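Local coordinates for 14-3-3 protein (Cryptosporidium parvum, PDB 3EFZ) that probably binds phosphoserine-containing partner proteins as an all-helical 14-3-3 adaptor in cell regulation and signalling, at residues R126-N131 and K146-L151; G69-R74 and L118-D123; Q180-F185 and L196-N201; K155-K160 and Y207-N212; N80-I85 and R111-S116. All blocks are in the same frame, centred on the assembly; numbering follows the deposited sequence.

Contact 1: residues R126-N131 and K146-L151; sequences RIIDDN and KLKGDL
Asp129 OD1 and Lys148 NZ form a salt bridge, 2.7 Å apart. The ammonium comes to the syn lone pair, on the side of the other carboxylate oxygen. Asp129 OD2 stays at 3.6 Å from Lys148 NZ, so one oxygen does most of the holding. The lysine chain bends at chi3 (-70°), and its end lies at the carboxylate. On the way it passes Ile128, and the two side chains run in opposite directions. Lys148 CG is 4.0 Å from Ile128 CD1, and Lys148 CD lies at the same distance from Ile128 CG2. The aliphatic part of the lysine thus covers the isoleucine, while its charged end reaches the exposed Asp129. Deeper in, Ile128 CD1 meets Leu147 CD2 at 3.3 Å, tighter than a usual methyl contact. The helix axes here are 10.9 Å apart and their directions differ by 159°, so the side chains have to span a rather wide gap. Leu147 also packs on Arg72 of helix 63-81, and Lys148 touches Phe174 of helix 161-185. A small apolar contact, with an ion pair at the exposed side, joins helix 100-131 to helix 138-158. These are consecutive antiparallel helices of the all-helical 14-3-3 fold.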
# COMPACT_ATOMS: atom_id res chain seq x y z
N ARG B 126 -3.46 -17.89 6.19
CA ARG B 126 -3.27 -19.20 5.58
C ARG B 126 -1.84 -19.41 5.08
O ARG B 126 -1.28 -20.48 5.28
CB ARG B 126 -4.29 -19.45 4.47
CG ARG B 126 -5.77 -19.36 4.93
CD ARG B 126 -6.71 -20.04 3.90
NE ARG B 126 -8.11 -19.59 3.97
CZ ARG B 126 -8.60 -18.54 3.29
NH1 ARG B 126 -9.88 -18.20 3.40
NH2 ARG B 126 -7.81 -17.82 2.48
N ILE B 127 -1.25 -18.40 4.44
CA ILE B 127 0.14 -18.47 3.96
C ILE B 127 1.11 -18.61 5.14
O ILE B 127 1.99 -19.46 5.12
CB ILE B 127 0.56 -17.27 3.06
CG1 ILE B 127 -0.25 -17.27 1.76
CG2 ILE B 127 2.08 -17.31 2.74
CD1 ILE B 127 -0.21 -15.95 1.05
N ILE B 128 0.91 -17.79 6.18
CA ILE B 128 1.74 -17.87 7.38
C ILE B 128 1.66 -19.28 8.00
O ILE B 128 2.69 -19.90 8.25
CB ILE B 128 1.37 -16.79 8.43
CG1 ILE B 128 1.85 -15.42 7.99
CG2 ILE B 128 1.94 -17.13 9.84
CD1 ILE B 128 1.37 -14.33 8.92
N ASP B 129 0.44 -19.79 8.20
CA ASP B 129 0.24 -21.10 8.82
C ASP B 129 0.88 -22.28 8.06
O ASP B 129 1.43 -23.20 8.70
CB ASP B 129 -1.23 -21.33 9.12
CG ASP B 129 -1.67 -20.57 10.35
OD1 ASP B 129 -0.79 -20.27 11.18
OD2 ASP B 129 -2.87 -20.29 10.49
N ASP B 130 0.82 -22.23 6.72
CA ASP B 130 1.41 -23.29 5.88
C ASP B 130 2.94 -23.27 5.88
O ASP B 130 3.58 -24.26 5.52
CB ASP B 130 0.89 -23.19 4.44
CG ASP B 130 -0.58 -23.57 4.31
OD1 ASP B 130 -1.08 -24.38 5.12
OD2 ASP B 130 -1.24 -23.06 3.38
N ASN B 131 3.53 -22.14 6.27
CA ASN B 131 4.98 -21.93 6.20
C ASN B 131 5.66 -21.65 7.54
O ASN B 131 6.89 -21.53 7.60
CB ASN B 131 5.29 -20.78 5.23
CG ASN B 131 5.01 -21.15 3.79
OD1 ASN B 131 5.82 -21.82 3.15
ND2 ASN B 131 3.85 -20.71 3.27
N LYS B 146 2.54 -12.73 15.97
CA LYS B 146 2.12 -11.36 16.27
C LYS B 146 1.34 -10.75 15.09
O LYS B 146 0.30 -10.11 15.29
CB LYS B 146 3.32 -10.46 16.61
CG LYS B 146 2.98 -9.00 16.43
CD LYS B 146 4.14 -8.06 16.48
CE LYS B 146 3.66 -6.66 16.14
NZ LYS B 146 3.56 -6.43 14.68
N LEU B 147 1.86 -10.98 13.88
CA LEU B 147 1.26 -10.54 12.64
C LEU B 147 -0.17 -11.07 12.46
O LEU B 147 -1.06 -10.33 12.06
CB LEU B 147 2.16 -11.02 11.49
CG LEU B 147 2.04 -10.38 10.13
CD1 LEU B 147 3.40 -10.41 9.40
CD2 LEU B 147 0.93 -11.09 9.32
N LYS B 148 -0.37 -12.36 12.75
CA LYS B 148 -1.72 -12.93 12.78
C LYS B 148 -2.59 -12.25 13.84
O LYS B 148 -3.79 -12.07 13.63
CB LYS B 148 -1.69 -14.44 13.02
CG LYS B 148 -1.04 -15.26 11.91
CD LYS B 148 -1.43 -16.71 12.00
CE LYS B 148 -0.79 -17.43 13.21
NZ LYS B 148 -1.32 -18.81 13.40
N GLY B 149 -1.99 -11.91 14.98
CA GLY B 149 -2.63 -11.12 16.03
C GLY B 149 -3.12 -9.78 15.53
O GLY B 149 -4.29 -9.44 15.75
N ASP B 150 -2.23 -9.04 14.84
CA ASP B 150 -2.58 -7.79 14.15
C ASP B 150 -3.73 -7.94 13.16
O ASP B 150 -4.66 -7.14 13.17
CB ASP B 150 -1.37 -7.17 13.42
CG ASP B 150 -0.23 -6.81 14.35
OD1 ASP B 150 -0.42 -6.59 15.56
OD2 ASP B 150 0.89 -6.73 13.85
N LEU B 151 -3.64 -8.94 12.28
CA LEU B 151 -4.70 -9.21 11.29
C LEU B 151 -6.04 -9.61 11.91
O LEU B 151 -7.08 -9.22 11.40
CB LEU B 151 -4.26 -10.27 10.28
CG LEU B 151 -3.10 -9.96 9.33
CD1 LEU B 151 -2.82 -11.19 8.51
CD2 LEU B 151 -3.35 -8.75 8.42

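Contact 2: residues G69-R74 and L118-D123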
# COMPACT_ATOMS: atom_id res chain seq x y z
N GLY B 69 3.74 -10.98 2.75
CA GLY B 69 4.22 -9.68 3.22
C GLY B 69 3.59 -8.54 2.46
O GLY B 69 3.07 -7.60 3.06
N SER B 70 3.64 -8.62 1.13
CA SER B 70 3.02 -7.63 0.28
C SER B 70 1.53 -7.44 0.62
O SER B 70 1.03 -6.32 0.62
CB SER B 70 3.21 -8.00 -1.19
OG SER B 70 2.32 -7.28 -1.99
N LEU B 71 0.84 -8.52 0.93
CA LEU B 71 -0.59 -8.45 1.26
C LEU B 71 -0.86 -7.89 2.65
O LEU B 71 -1.89 -7.25 2.88
CB LEU B 71 -1.23 -9.83 1.13
CG LEU B 71 -1.82 -10.25 -0.21
CD1 LEU B 71 -2.61 -11.52 0.00
CD2 LEU B 71 -2.70 -9.13 -0.84
N ARG B 72 0.04 -8.16 3.59
CA ARG B 72 -0.04 -7.62 4.96
C ARG B 72 0.03 -6.09 4.85
O ARG B 72 -0.69 -5.37 5.52
CB ARG B 72 1.18 -8.10 5.76
CG ARG B 72 1.08 -8.12 7.26
CD ARG B 72 1.03 -6.80 8.04
NE ARG B 72 1.75 -5.69 7.45
CZ ARG B 72 2.07 -4.57 8.10
NH1 ARG B 72 1.79 -4.43 9.39
NH2 ARG B 72 2.71 -3.58 7.46
N ASN B 73 0.94 -5.64 3.99
CA ASN B 73 1.24 -4.22 3.83
C ASN B 73 0.08 -3.55 3.11
O ASN B 73 -0.41 -2.51 3.55
CB ASN B 73 2.56 -4.00 3.09
CG ASN B 73 3.79 -4.37 3.92
OD1 ASN B 73 3.74 -4.52 5.15
ND2 ASN B 73 4.92 -4.49 3.24
N ARG B 74 -0.39 -4.16 2.03
CA ARG B 74 -1.62 -3.71 1.39
C ARG B 74 -2.80 -3.51 2.36
O ARG B 74 -3.49 -2.50 2.29
CB ARG B 74 -2.02 -4.68 0.28
CG ARG B 74 -3.52 -4.69 -0.09
CD ARG B 74 -3.72 -5.19 -1.53
NE ARG B 74 -5.12 -5.52 -1.83
CZ ARG B 74 -5.99 -4.72 -2.43
NH1 ARG B 74 -7.23 -5.16 -2.64
NH2 ARG B 74 -5.63 -3.49 -2.84
N LEU B 118 -10.88 -8.10 5.18
CA LEU B 118 -11.35 -9.41 5.67
C LEU B 118 -10.84 -10.60 4.86
O LEU B 118 -10.33 -11.56 5.42
CB LEU B 118 -12.87 -9.50 5.72
CG LEU B 118 -13.60 -8.54 6.67
CD1 LEU B 118 -15.08 -8.68 6.45
CD2 LEU B 118 -13.22 -8.78 8.14
N LEU B 119 -11.01 -10.52 3.54
CA LEU B 119 -10.66 -11.60 2.64
C LEU B 119 -9.16 -11.80 2.53
O LEU B 119 -8.68 -12.93 2.60
CB LEU B 119 -11.28 -11.38 1.25
CG LEU B 119 -12.79 -11.58 1.16
CD1 LEU B 119 -13.35 -11.05 -0.16
CD2 LEU B 119 -13.17 -13.05 1.35
N GLU B 120 -8.43 -10.70 2.40
CA GLU B 120 -6.99 -10.76 2.17
C GLU B 120 -6.20 -11.02 3.44
O GLU B 120 -5.12 -11.60 3.40
CB GLU B 120 -6.48 -9.52 1.42
CG GLU B 120 -6.94 -9.50 -0.04
CD GLU B 120 -6.92 -8.10 -0.65
OE1 GLU B 120 -6.22 -7.21 -0.11
OE2 GLU B 120 -7.59 -7.89 -1.68
N SER B 121 -6.72 -10.59 4.57
CA SER B 121 -6.08 -10.97 5.82
C SER B 121 -6.21 -12.50 6.08
O SER B 121 -5.28 -13.12 6.59
CB SER B 121 -6.54 -10.08 6.99
OG SER B 121 -7.91 -10.28 7.28
N GLU B 122 -7.33 -13.11 5.71
CA GLU B 122 -7.43 -14.56 5.81
C GLU B 122 -6.41 -15.23 4.86
O GLU B 122 -5.79 -16.23 5.24
CB GLU B 122 -8.87 -15.02 5.59
CG GLU B 122 -9.16 -16.49 5.87
CD GLU B 122 -8.69 -16.98 7.23
OE1 GLU B 122 -8.29 -18.16 7.29
OE2 GLU B 122 -8.72 -16.22 8.22
N ASP B 123 -6.20 -14.65 3.66
CA ASP B 123 -5.18 -15.11 2.71
C ASP B 123 -3.78 -15.13 3.36
O ASP B 123 -3.10 -16.16 3.32
CB ASP B 123 -5.13 -14.22 1.46
CG ASP B 123 -6.27 -14.47 0.47
OD1 ASP B 123 -6.92 -15.55 0.51
OD2 ASP B 123 -6.50 -13.56 -0.39
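With CG anti to the backbone nitrogen (chi1 156°), the Arg74 side chain runs extended from CG to NE and brings the edge of its guanidinium to the Glu120 carboxylate. Glu120 starts differently, with CG beside its own nitrogen, and is extended beyond that. The two side chains cross at about a right angle. Arg74 grips the carboxylate side-on, through NE and one terminal nitrogen. Arg74 NE donates to Glu120 OE1 at 2.7 Å, but this bond is bent and OE1 lies somewhat out of the guanidinium plane. Arg74 NH1 donates to Glu120 OE2 at 2.9 Å, nearly straight (168°) and in the guanidinium plane. The two flat groups are 35° apart, so the pair is twisted. Next to it, Leu71 CD1 touches Asp123 CB at 4.0 Å, while the Asp123 carboxylate forms a salt bridge with Arg126. Leu71 CD2 is 4.1 Å from Glu120 OE1 and flanks the ion pair. Arg74 also packs on Glu120 of the second subunit, and Asn73 bonds to Asp123 there. Two bonds to two oxygens restrict rotation of both charged groups. The paired charges probably favour the ionised forms of both side chains near the dimer interface.

Contact 3: residues Q180-F185 and L196-N201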
# COMPACT_ATOMS: atom_id res chain seq x y z
N GLN B 180 4.94 -15.06 24.81
CA GLN B 180 5.55 -16.20 25.50
C GLN B 180 6.78 -16.73 24.75
O GLN B 180 7.80 -17.05 25.37
CB GLN B 180 4.52 -17.33 25.76
CG GLN B 180 5.11 -18.62 26.38
CD GLN B 180 6.09 -18.34 27.53
OE1 GLN B 180 5.73 -17.79 28.57
NE2 GLN B 180 7.35 -18.73 27.33
N ARG B 181 6.68 -16.82 23.43
CA ARG B 181 7.83 -17.22 22.61
C ARG B 181 8.98 -16.21 22.70
O ARG B 181 10.14 -16.59 22.84
CB ARG B 181 7.41 -17.41 21.15
CG ARG B 181 6.59 -18.66 20.90
CD ARG B 181 5.95 -18.54 19.52
NE ARG B 181 5.16 -19.71 19.14
CZ ARG B 181 5.59 -20.70 18.37
NH1 ARG B 181 6.85 -20.72 17.89
NH2 ARG B 181 4.77 -21.69 18.08
N GLU B 182 8.65 -14.92 22.66
CA GLU B 182 9.65 -13.86 22.89
C GLU B 182 10.34 -13.94 24.26
O GLU B 182 11.56 -13.81 24.34
CB GLU B 182 9.05 -12.47 22.63
CG GLU B 182 8.70 -12.27 21.14
CD GLU B 182 7.49 -11.38 20.90
OE1 GLU B 182 7.01 -10.76 21.86
OE2 GLU B 182 7.03 -11.32 19.74
N ARG B 183 9.55 -14.17 25.32
CA ARG B 183 10.06 -14.39 26.68
C ARG B 183 11.02 -15.57 26.78
O ARG B 183 12.04 -15.50 27.48
CB ARG B 183 8.90 -14.57 27.68
CG ARG B 183 8.20 -13.27 28.08
CD ARG B 183 7.15 -13.47 29.19
NE ARG B 183 5.78 -13.31 28.68
CZ ARG B 183 4.88 -14.30 28.57
NH1 ARG B 183 5.19 -15.53 28.96
NH2 ARG B 183 3.68 -14.04 28.08
N SER B 184 10.69 -16.66 26.08
CA SER B 184 11.46 -17.90 26.08
C SER B 184 12.79 -17.81 25.31
O SER B 184 13.82 -18.32 25.76
CB SER B 184 10.63 -19.01 25.44
OG SER B 184 9.61 -19.45 26.30
N PHE B 185 12.74 -17.16 24.15
CA PHE B 185 13.78 -17.32 23.15
C PHE B 185 14.66 -16.11 22.88
O PHE B 185 15.76 -16.24 22.36
CB PHE B 185 13.19 -17.86 21.84
CG PHE B 185 12.45 -19.16 22.00
CD1 PHE B 185 11.17 -19.32 21.47
CD2 PHE B 185 13.02 -20.23 22.70
CE1 PHE B 185 10.48 -20.52 21.63
CE2 PHE B 185 12.33 -21.42 22.86
CZ PHE B 185 11.05 -21.56 22.33
N LEU B 196 8.71 -5.56 22.39
CA LEU B 196 8.01 -4.30 22.67
C LEU B 196 6.95 -3.96 21.63
O LEU B 196 5.91 -3.39 21.97
CB LEU B 196 8.99 -3.14 22.86
CG LEU B 196 9.89 -3.21 24.09
CD1 LEU B 196 10.97 -2.18 23.97
CD2 LEU B 196 9.09 -3.03 25.40
N ALA B 197 7.21 -4.31 20.37
CA ALA B 197 6.22 -4.11 19.31
C ALA B 197 5.01 -4.97 19.58
O ALA B 197 3.87 -4.60 19.27
CB ALA B 197 6.80 -4.42 17.92
N THR B 198 5.25 -6.14 20.17
CA THR B 198 4.18 -7.06 20.50
C THR B 198 3.36 -6.56 21.68
O THR B 198 2.13 -6.60 21.62
CB THR B 198 4.72 -8.49 20.73
OG1 THR B 198 5.65 -8.82 19.67
CG2 THR B 198 3.57 -9.50 20.72
N ILE B 199 4.04 -6.09 22.72
CA ILE B 199 3.42 -5.41 23.86
C ILE B 199 2.52 -4.27 23.39
O ILE B 199 1.38 -4.14 23.87
CB ILE B 199 4.51 -4.88 24.86
CG1 ILE B 199 5.34 -6.03 25.45
CG2 ILE B 199 3.89 -3.95 25.95
CD1 ILE B 199 4.65 -6.83 26.59
N LEU B 200 3.03 -3.45 22.47
CA LEU B 200 2.33 -2.26 21.99
C LEU B 200 1.04 -2.59 21.26
O LEU B 200 0.02 -1.95 21.51
CB LEU B 200 3.23 -1.39 21.08
CG LEU B 200 2.57 -0.15 20.43
CD1 LEU B 200 2.18 0.92 21.45
CD2 LEU B 200 3.43 0.46 19.32
N ASN B 201 1.08 -3.57 20.35
CA ASN B 201 -0.12 -3.98 19.64
C ASN B 201 -1.17 -4.64 20.54
O ASN B 201 -2.38 -4.41 20.37
CB ASN B 201 0.26 -4.84 18.43
CG ASN B 201 0.87 -4.00 17.30
OD1 ASN B 201 1.30 -2.87 17.52
ND2 ASN B 201 0.93 -4.56 16.12
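Glu182 and Thr198 approach from opposite directions and meet at their polar ends. Each points its CB toward the other helix, and the gap between the backbones is wide: the CA atoms of Glu182 and Thr198 are 9.0 Å apart. The glutamate covers much of that distance. Its chain is bent at chi2 (148°), and both carboxylate oxygens end up near the threonine. Thr198 OG1 lies 2.9 Å from Glu182 OE2 and 3.2 Å from Glu182 OE1. The main partner of the hydroxyl is the backbone carbonyl of Leu194, one turn earlier in its own helix. As it has a single proton, a bond to Glu182 OE2 is possible but not certain. The threonine carbons come close to the carboxylate as well. Thr198 CB is 3.4 Å from Glu182 OE1, and the methyl CG2 is 3.8 Å from that oxygen. Both residues are buried. Glu182 also touches Leu194 and Tyr195, and Thr198 packs on Ala178 and Leu179. The pair joins helix 161-185 to helix 193-207, two consecutive helices of the all-helical 14-3-3 fold. Helix 138-158 touches Arg181 and Asn201, and helix 239-256 packs on Leu196 and Leu200.

Contact 4: residues K155-K160 and Y207-N212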
# COMPACT_ATOMS: atom_id res chain seq x y z
N LYS B 155 -9.71 -7.51 11.70
CA LYS B 155 -11.01 -8.12 11.36
C LYS B 155 -12.02 -7.69 12.41
O LYS B 155 -13.16 -7.37 12.09
CB LYS B 155 -10.95 -9.66 11.31
CG LYS B 155 -10.03 -10.29 10.26
CD LYS B 155 -10.30 -11.80 10.16
CE LYS B 155 -9.33 -12.48 9.23
NZ LYS B 155 -9.66 -13.94 8.97
N ALA B 156 -11.56 -7.68 13.66
CA ALA B 156 -12.32 -7.27 14.84
C ALA B 156 -12.83 -5.82 14.77
O ALA B 156 -13.85 -5.51 15.37
CB ALA B 156 -11.47 -7.47 16.10
N GLU B 157 -12.09 -4.95 14.08
CA GLU B 157 -12.50 -3.55 13.86
C GLU B 157 -13.63 -3.45 12.84
O GLU B 157 -14.35 -2.43 12.77
CB GLU B 157 -11.31 -2.70 13.39
CG GLU B 157 -10.13 -2.65 14.32
CD GLU B 157 -8.94 -1.88 13.72
OE1 GLU B 157 -8.83 -1.82 12.47
OE2 GLU B 157 -8.11 -1.34 14.48
N ILE B 158 -13.75 -4.48 12.00
CA ILE B 158 -14.72 -4.54 10.92
C ILE B 158 -15.98 -5.31 11.33
O ILE B 158 -17.10 -4.86 11.08
CB ILE B 158 -14.11 -5.19 9.65
CG1 ILE B 158 -12.90 -4.38 9.16
CG2 ILE B 158 -15.18 -5.37 8.56
CD1 ILE B 158 -12.21 -4.96 7.96
N LEU B 159 -15.77 -6.48 11.93
CA LEU B 159 -16.85 -7.41 12.27
C LEU B 159 -17.70 -6.95 13.46
O LEU B 159 -17.31 -6.04 14.20
CB LEU B 159 -16.29 -8.83 12.45
CG LEU B 159 -15.65 -9.47 11.18
CD1 LEU B 159 -14.95 -10.79 11.52
CD2 LEU B 159 -16.61 -9.69 10.01
N LYS B 160 -18.87 -7.57 13.62
CA LYS B 160 -19.81 -7.16 14.65
C LYS B 160 -20.13 -8.30 15.63
O LYS B 160 -19.97 -9.48 15.30
CB LYS B 160 -21.12 -6.66 14.00
CG LYS B 160 -20.98 -5.50 13.02
CD LYS B 160 -20.74 -4.18 13.76
CE LYS B 160 -20.28 -3.07 12.82
NZ LYS B 160 -19.50 -2.05 13.57
N TYR B 207 -6.75 -1.45 24.92
CA TYR B 207 -7.26 -0.10 24.99
C TYR B 207 -8.53 0.04 24.17
O TYR B 207 -9.58 0.39 24.70
CB TYR B 207 -6.19 0.91 24.56
CG TYR B 207 -6.58 2.37 24.73
CD1 TYR B 207 -6.08 3.14 25.79
CD2 TYR B 207 -7.45 3.00 23.82
CE1 TYR B 207 -6.44 4.49 25.93
CE2 TYR B 207 -7.82 4.33 23.96
CZ TYR B 207 -7.31 5.07 25.02
OH TYR B 207 -7.68 6.39 25.15
N ASP B 208 -8.44 -0.25 22.87
CA ASP B 208 -9.56 0.01 21.97
C ASP B 208 -10.60 -1.12 22.03
O ASP B 208 -11.59 -1.02 22.78
CB ASP B 208 -9.06 0.29 20.55
CG ASP B 208 -10.14 0.89 19.66
OD1 ASP B 208 -11.30 1.01 20.12
OD2 ASP B 208 -9.82 1.24 18.49
N LEU B 209 -10.33 -2.21 21.30
CA LEU B 209 -11.27 -3.32 21.12
C LEU B 209 -11.80 -3.97 22.41
O LEU B 209 -12.98 -4.33 22.47
CB LEU B 209 -10.67 -4.41 20.22
CG LEU B 209 -10.68 -4.27 18.69
CD1 LEU B 209 -12.02 -3.74 18.17
CD2 LEU B 209 -9.51 -3.42 18.19
N LEU B 210 -10.94 -4.13 23.40
CA LEU B 210 -11.33 -4.77 24.67
C LEU B 210 -12.01 -3.78 25.62
O LEU B 210 -12.59 -4.18 26.63
CB LEU B 210 -10.12 -5.45 25.33
CG LEU B 210 -9.73 -6.81 24.72
CD1 LEU B 210 -8.26 -7.16 24.93
CD2 LEU B 210 -10.62 -7.92 25.28
N GLY B 211 -11.95 -2.49 25.26
CA GLY B 211 -12.59 -1.42 26.03
C GLY B 211 -12.07 -1.31 27.45
O GLY B 211 -12.83 -1.02 28.38
N ASN B 212 -10.76 -1.53 27.62
CA ASN B 212 -10.13 -1.52 28.95
C ASN B 212 -8.88 -0.62 28.97
O ASN B 212 -7.76 -1.12 29.05
CB ASN B 212 -9.80 -2.97 29.37
CG ASN B 212 -9.20 -3.08 30.77
OD1 ASN B 212 -9.25 -2.14 31.58
ND2 ASN B 212 -8.63 -4.24 31.06
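The type I beta turn Asp208-Gly211 belongs to the loop between helix 193-207 and helix 213-228, and it meets the C-terminal part of helix 138-158 through Leu209. Turn residue Gly211 has positive phi (61°), which suits glycine, and its nitrogen bonds to Asp208 O at 2.9 Å. Leu209 points toward the helix and divides its atoms between two neighbours. Leu209 CD1 lies 3.8 Å from the backbone oxygen of Ala156, and CG is 4.2 Å from Ala156 CB. The other methyl, Leu209 CD2, touches Glu157 CG at 4.0 Å. The Glu157 and Leu209 side chains cross at about a right angle. The leucine methyl thus meets the aliphatic part of the glutamate. Glu157 is extended beyond CG. Its carboxylate forms a salt bridge with Arg79. Arg79 is a predicted phosphoserine-interacting residue, and Leu209 lies close to Arg153, the other such residue. The contact therefore borders the probable phosphopeptide site, and Glu157 probably helps to position Arg79. Glu157 OE2 and Asp208 OD2 are 5.1 Å apart, so two acidic groups lie near each other here. Around the contact, Ala156 and Leu210 pack on Ile168 of helix 161-185. Ile158 rests on helix 100-131, and Tyr207 packs on the start of helix 213-228.

Contact 5: residues N80-I85 and R111-S116; sequences NSLKSI and RDFEES
Leu82 CD1 sits against two residues of helix 100-131, at 3.9 Å from Phe113 CB and 3.8 Å from Glu114 CG. Its second methyl, Leu82 CD2, is 4.0 Å from Phe113 CB and reaches the ring obliquely. Ser81 OG comes to the edge of the Phe113 ring, near its plane, at 3.3 Å from CE2. The serine hydroxyl stands between its backbone nitrogen and carbonyl carbon (chi1 76°), and it is held there by a hydrogen bond to the carbonyl of Ile78. Leu82 lies at the break between helices 63-81 and 83-87. Further out, the Phe113 ring meets Phe113 of the second subunit, with the planes at about 45°, and touches Ser81 of that subunit. Beyond the two segments, Lys83 pairs in a salt bridge with Glu115 of the second subunit, and Ser84 bonds to Asp112 of that subunit. The packing of helix 100-131 against the break after helix 63-81 is thus part of the dimer interface of this 14-3-3 protein.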
# COMPACT_ATOMS: atom_id res chain seq x y z
N ASN B 80 -5.51 2.09 6.60
CA ASN B 80 -5.06 3.46 6.82
C ASN B 80 -5.93 4.47 6.08
O ASN B 80 -6.28 5.51 6.64
CB ASN B 80 -3.58 3.62 6.40
CG ASN B 80 -3.07 5.04 6.63
OD1 ASN B 80 -2.74 5.41 7.75
ND2 ASN B 80 -2.98 5.83 5.57
N SER B 81 -6.32 4.14 4.85
CA SER B 81 -7.12 5.02 4.00
C SER B 81 -8.52 5.28 4.57
O SER B 81 -9.20 6.26 4.19
CB SER B 81 -7.21 4.47 2.57
OG SER B 81 -8.11 3.39 2.49
N LEU B 82 -8.96 4.39 5.46
CA LEU B 82 -10.29 4.46 6.02
C LEU B 82 -10.37 5.12 7.39
O LEU B 82 -11.46 5.21 7.95
CB LEU B 82 -10.87 3.07 6.16
CG LEU B 82 -11.13 2.21 4.93
CD1 LEU B 82 -11.61 0.84 5.43
CD2 LEU B 82 -12.15 2.87 3.97
N LYS B 83 -9.25 5.57 7.94
CA LYS B 83 -9.29 6.01 9.34
C LYS B 83 -10.22 7.21 9.62
O LYS B 83 -10.94 7.20 10.62
CB LYS B 83 -7.88 6.19 9.93
CG LYS B 83 -7.01 7.22 9.23
CD LYS B 83 -5.53 7.08 9.64
CE LYS B 83 -4.62 7.88 8.69
NZ LYS B 83 -3.20 7.80 9.18
N SER B 84 -10.21 8.23 8.77
CA SER B 84 -11.15 9.35 8.92
C SER B 84 -12.59 8.97 8.60
O SER B 84 -13.52 9.52 9.17
CB SER B 84 -10.77 10.56 8.07
OG SER B 84 -9.45 10.99 8.37
N ILE B 85 -12.76 8.05 7.65
CA ILE B 85 -14.10 7.54 7.34
C ILE B 85 -14.70 6.91 8.62
O ILE B 85 -15.86 7.15 8.97
CB ILE B 85 -14.10 6.55 6.13
CG1 ILE B 85 -13.88 7.33 4.82
CG2 ILE B 85 -15.41 5.78 6.05
CD1 ILE B 85 -13.65 6.46 3.61
N ARG B 111 -17.26 -0.32 2.61
CA ARG B 111 -17.76 -1.70 2.53
C ARG B 111 -16.82 -2.58 1.69
O ARG B 111 -16.42 -3.66 2.13
CB ARG B 111 -19.15 -1.67 1.90
CG ARG B 111 -20.01 -2.89 2.09
CD ARG B 111 -21.40 -2.59 1.54
NE ARG B 111 -22.19 -1.78 2.48
CZ ARG B 111 -22.55 -0.51 2.32
NH1 ARG B 111 -22.23 0.17 1.22
NH2 ARG B 111 -23.26 0.09 3.28
N ASP B 112 -16.49 -2.10 0.50
CA ASP B 112 -15.55 -2.77 -0.39
C ASP B 112 -14.15 -2.92 0.23
O ASP B 112 -13.53 -3.95 0.10
CB ASP B 112 -15.40 -1.97 -1.68
CG ASP B 112 -16.62 -2.04 -2.57
OD1 ASP B 112 -17.57 -2.81 -2.26
OD2 ASP B 112 -16.62 -1.31 -3.59
N PHE B 113 -13.67 -1.87 0.87
CA PHE B 113 -12.30 -1.85 1.41
C PHE B 113 -12.22 -2.78 2.60
O PHE B 113 -11.24 -3.48 2.79
CB PHE B 113 -11.90 -0.41 1.76
CG PHE B 113 -11.26 0.37 0.63
CD1 PHE B 113 -11.76 0.31 -0.68
CD2 PHE B 113 -10.14 1.17 0.88
CE1 PHE B 113 -11.14 1.01 -1.71
CE2 PHE B 113 -9.52 1.90 -0.14
CZ PHE B 113 -10.02 1.83 -1.44
N GLU B 114 -13.28 -2.79 3.41
CA GLU B 114 -13.39 -3.69 4.54
C GLU B 114 -13.56 -5.16 4.12
O GLU B 114 -12.98 -6.03 4.76
CB GLU B 114 -14.47 -3.23 5.56
CG GLU B 114 -14.14 -1.85 6.17
CD GLU B 114 -14.82 -1.56 7.49
OE1 GLU B 114 -16.04 -1.78 7.63
OE2 GLU B 114 -14.12 -1.07 8.41
N GLU B 115 -14.35 -5.44 3.06
CA GLU B 115 -14.44 -6.79 2.47
C GLU B 115 -13.02 -7.26 2.13
O GLU B 115 -12.63 -8.35 2.50
CB GLU B 115 -15.38 -6.83 1.24
CG GLU B 115 -16.91 -6.95 1.58
CD GLU B 115 -17.92 -6.64 0.42
OE1 GLU B 115 -19.15 -6.81 0.65
OE2 GLU B 115 -17.50 -6.24 -0.71
N SER B 116 -12.24 -6.40 1.48
CA SER B 116 -10.84 -6.66 1.12
C SER B 116 -9.91 -6.94 2.30
O SER B 116 -9.14 -7.90 2.26
CB SER B 116 -10.29 -5.50 0.27
OG SER B 116 -10.77 -5.62 -1.05

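Overall arrangement
All five contacts lie in one all-helical 14-3-3 chain. Contacts 2 and 5 both use helices 63-81 and 100-131, and both touch the second subunit; contact 5 also reaches the break before helix 83-87. Their centres are about 13 Å apart, and contact 5 falls within the chain span that contact 2 encloses. Contact 1 lies further along helix 100-131 and joins that helix to helix 138-158. The centres of contacts 1 and 2 are about 10 Å apart. Contact 4 uses the C-terminal part of helix 138-158 and borders the predicted phosphoserine site. Contact 3 falls between the two segments of contact 4 in sequence. The centres of contacts 3 and 5 are about 29 Å apart, on opposite sides of the chain's centre.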